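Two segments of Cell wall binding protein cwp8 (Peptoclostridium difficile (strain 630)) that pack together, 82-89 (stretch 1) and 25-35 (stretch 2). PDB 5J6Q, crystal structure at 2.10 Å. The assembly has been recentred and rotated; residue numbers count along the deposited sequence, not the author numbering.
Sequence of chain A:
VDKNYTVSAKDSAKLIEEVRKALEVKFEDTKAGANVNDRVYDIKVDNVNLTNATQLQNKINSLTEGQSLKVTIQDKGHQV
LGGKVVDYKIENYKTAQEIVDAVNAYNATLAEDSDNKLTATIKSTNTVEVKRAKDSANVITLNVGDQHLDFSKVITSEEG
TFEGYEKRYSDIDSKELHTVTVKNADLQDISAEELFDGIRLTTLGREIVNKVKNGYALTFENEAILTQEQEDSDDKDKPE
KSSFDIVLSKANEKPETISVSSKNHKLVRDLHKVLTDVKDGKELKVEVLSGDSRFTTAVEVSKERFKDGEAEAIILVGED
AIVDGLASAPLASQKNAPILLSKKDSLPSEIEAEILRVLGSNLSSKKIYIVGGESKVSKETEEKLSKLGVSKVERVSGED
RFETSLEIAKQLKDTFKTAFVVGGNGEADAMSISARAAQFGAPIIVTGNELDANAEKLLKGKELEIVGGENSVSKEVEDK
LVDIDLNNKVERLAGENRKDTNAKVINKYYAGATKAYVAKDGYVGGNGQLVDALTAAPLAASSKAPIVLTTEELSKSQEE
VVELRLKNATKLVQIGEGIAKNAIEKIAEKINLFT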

# COMPACT_ATOMS: atom_id res chain seq x y z
N GLY A 82 39.78 16.68 33.03
CA GLY A 82 39.78 16.95 34.46
C GLY A 82 38.48 17.52 34.98
O GLY A 82 38.50 18.46 35.77
N GLY A 83 37.34 16.99 34.51
CA GLY A 83 36.04 17.43 35.02
C GLY A 83 35.43 18.69 34.42
O GLY A 83 34.28 18.99 34.71
N LYS A 84 36.19 19.43 33.59
CA LYS A 84 35.68 20.65 32.97
C LYS A 84 35.48 20.45 31.45
O LYS A 84 36.37 19.85 30.81
CB LYS A 84 36.68 21.79 33.18
CG LYS A 84 36.80 22.26 34.61
CD LYS A 84 37.78 23.42 34.69
CE LYS A 84 37.60 24.24 35.94
NZ LYS A 84 38.36 25.51 35.86
N VAL A 85 34.34 20.94 30.88
CA VAL A 85 34.17 20.81 29.42
C VAL A 85 34.98 21.91 28.82
O VAL A 85 34.95 23.05 29.32
CB VAL A 85 32.70 20.88 28.96
CG1 VAL A 85 31.60 20.30 29.83
CG2 VAL A 85 32.31 21.78 27.75
N VAL A 86 35.75 21.58 27.77
CA VAL A 86 36.61 22.59 27.14
C VAL A 86 36.43 22.61 25.64
O VAL A 86 35.89 21.69 25.05
CB VAL A 86 38.09 22.24 27.46
CG1 VAL A 86 38.38 22.36 28.97
CG2 VAL A 86 38.39 20.82 26.97
N ASP A 87 36.93 23.66 25.04
CA ASP A 87 36.88 23.81 23.58
C ASP A 87 38.22 23.28 22.93
O ASP A 87 38.39 23.40 21.72
CB ASP A 87 36.79 25.30 23.26
CG ASP A 87 38.03 26.02 23.74
OD1 ASP A 87 38.70 25.51 24.70
OD2 ASP A 87 38.36 27.08 23.17
N TYR A 88 39.13 22.71 23.73
CA TYR A 88 40.44 22.41 23.14
C TYR A 88 40.94 21.03 23.30
O TYR A 88 40.47 20.23 24.12
CB TYR A 88 41.50 23.40 23.70
CG TYR A 88 41.86 23.20 25.16
CD1 TYR A 88 42.94 22.41 25.53
CD2 TYR A 88 41.11 23.79 26.16
CE1 TYR A 88 43.27 22.21 26.87
CE2 TYR A 88 41.43 23.60 27.51
CZ TYR A 88 42.51 22.82 27.85
OH TYR A 88 42.80 22.63 29.18
N LYS A 89 41.94 20.73 22.45
CA LYS A 89 42.60 19.42 22.49
C LYS A 89 44.12 19.61 22.39
O LYS A 89 44.63 20.53 21.73
CB LYS A 89 42.09 18.53 21.36
CG LYS A 89 42.20 19.18 19.99
CD LYS A 89 42.16 18.14 18.87
CE LYS A 89 42.64 18.76 17.58
NZ LYS A 89 41.97 18.18 16.39
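Stretch 2 25-35: VKFEDTKAGAN

Stretch 1 leaves a loop at Gly82 and Gly83, both with positive phi, and runs extended through a short strand, Lys84 to Val86, before Asp87 (phi/psi -95/5) interrupts it and Tyr88 and Lys89 resume strand conformation. Stretch 2 has no regular helix or strand; it is largely extended from Val25 to Phe27, kinks at Glu28 (-95/-24), extends again through Asp29 and Thr30, and turns at Lys31, Ala32 and Gly33. The two chains run in the same direction: the CA of Val85 lies 5.3 Å from the CA of Phe27, the CA of Val86 5.1 Å from the CA of Asp29, the CA of Asp87 5.3 Å from the CA of Thr30, and the CA of Tyr88 5.8 Å from the CA of Ala32. Stretch 2 advances two residues against one of stretch 1 from Phe27 to Asp29, where Glu28 kinks, and again from Thr30 to Ala32. Together the stretches bury 651 Å².

Val85 is held through both its backbone polar atoms. Its O accepts a hydrogen bond from Glu28 N (2.9 Å) and a weak one from Asp29 N (3.4 Å), while its N donates to the carboxylate of the same glutamate, Val85 N to Glu28 OE1 at 2.9 Å. One residue on, Val86 CA makes a CA-H...O contact with Asp29 O at 3.2 Å.

Asp87 points its side chain toward stretch 2, where the turn presents successive amides to the carboxylate. Lys31 N donates to Asp87 OD1 at 2.8 Å and weakly to Asp87 OD2 at 3.1 Å; Ala32 N donates to Asp87 OD2 at 2.8 Å. The carboxylate thus bridges two neighbouring backbone amides. Within stretch 2 the turn is also tied by Thr30 OG1, which donates to Ala34 O at 2.7 Å.

The buried Phe27 ring fills the space beside the strand: Val86 C meets its edge at 3.4 Å from Phe27 CD2, Asp87 CB lies 3.4 Å from Phe27 CE2, and Val85 CG2 adds an apolar contact with Phe27 CD2 at 4.1 Å. Farther along, the aliphatic part of Lys31 covers one face of the Tyr88 ring, with Lys31 CD 4.2 Å from the ring centroid in a CH-pi contact. A water links the tyrosine to Asp29, 2.8 Å from Tyr88 OH and donating a weak hydrogen bond to Asp29 OD1 at 3.4 Å. Lys84 NZ stays 4.4 Å from Asp29 OD1, too far for a salt bridge.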

# COMPACT_ATOMS: atom_id res chain seq x y z
N VAL A 25 24.71 22.65 28.14
CA VAL A 25 26.13 22.35 28.06
C VAL A 25 26.95 23.57 27.65
O VAL A 25 26.83 24.06 26.51
CB VAL A 25 26.33 21.16 27.10
CG1 VAL A 25 27.79 20.75 27.10
CG2 VAL A 25 25.46 19.96 27.53
N LYS A 26 27.77 24.08 28.58
CA LYS A 26 28.60 25.24 28.30
C LYS A 26 30.10 24.90 28.51
O LYS A 26 30.43 23.86 29.11
CB LYS A 26 28.22 26.39 29.24
CG LYS A 26 27.23 27.37 28.60
CD LYS A 26 25.82 26.89 28.63
CE LYS A 26 24.85 28.08 28.64
NZ LYS A 26 23.62 27.76 29.40
N PHE A 27 30.97 25.78 28.03
CA PHE A 27 32.40 25.63 28.16
C PHE A 27 32.75 26.14 29.56
O PHE A 27 32.29 27.22 29.92
CB PHE A 27 33.14 26.49 27.14
CG PHE A 27 33.10 25.92 25.75
CD1 PHE A 27 32.34 26.52 24.76
CD2 PHE A 27 33.80 24.76 25.44
CE1 PHE A 27 32.28 25.97 23.49
CE2 PHE A 27 33.73 24.22 24.16
CZ PHE A 27 32.97 24.83 23.19
N GLU A 28 33.51 25.35 30.34
CA GLU A 28 33.95 25.77 31.66
C GLU A 28 35.36 26.37 31.54
O GLU A 28 35.76 27.18 32.36
CB GLU A 28 33.85 24.57 32.59
CG GLU A 28 32.41 24.09 32.65
CD GLU A 28 32.20 22.87 33.52
OE1 GLU A 28 32.66 21.77 33.14
OE2 GLU A 28 31.56 23.02 34.58
N ASP A 29 36.10 25.98 30.50
CA ASP A 29 37.45 26.51 30.24
C ASP A 29 37.66 26.57 28.71
O ASP A 29 37.28 25.63 28.01
CB ASP A 29 38.51 25.61 30.91
CG ASP A 29 39.88 26.24 31.06
OD1 ASP A 29 40.53 26.00 32.09
OD2 ASP A 29 40.32 26.95 30.13
N THR A 30 38.22 27.65 28.18
CA THR A 30 38.40 27.76 26.75
C THR A 30 39.81 28.24 26.44
O THR A 30 40.36 29.08 27.16
CB THR A 30 37.32 28.68 26.12
OG1 THR A 30 37.60 30.06 26.40
CG2 THR A 30 35.93 28.33 26.61
N LYS A 31 40.41 27.68 25.39
CA LYS A 31 41.75 28.09 25.03
C LYS A 31 41.90 28.33 23.55
O LYS A 31 42.80 29.05 23.15
CB LYS A 31 42.73 27.03 25.53
CG LYS A 31 43.19 27.35 26.94
CD LYS A 31 44.33 26.47 27.36
CE LYS A 31 44.15 26.04 28.79
N ALA A 32 41.01 27.74 22.73
CA ALA A 32 41.08 27.91 21.28
C ALA A 32 40.23 29.07 20.74
O ALA A 32 40.01 29.15 19.54
CB ALA A 32 40.67 26.61 20.61
N GLY A 33 39.76 29.99 21.61
CA GLY A 33 38.99 31.12 21.11
C GLY A 33 37.55 31.24 21.56
O GLY A 33 36.97 32.33 21.45
N ALA A 34 36.94 30.16 22.06
CA ALA A 34 35.56 30.29 22.50
C ALA A 34 35.53 31.11 23.80
O ALA A 34 36.61 31.50 24.30
CB ALA A 34 34.96 28.91 22.73
N ASN A 35 34.33 31.40 24.34
CA ASN A 35 34.29 32.14 25.58
C ASN A 35 33.78 31.26 26.67
O ASN A 35 32.93 30.41 26.43
CB ASN A 35 33.46 33.36 25.44
CG ASN A 35 34.23 34.38 24.68
OD1 ASN A 35 35.36 34.70 25.07
ND2 ASN A 35 33.75 34.85 23.54
O HOH W 1 41.20 22.70 31.52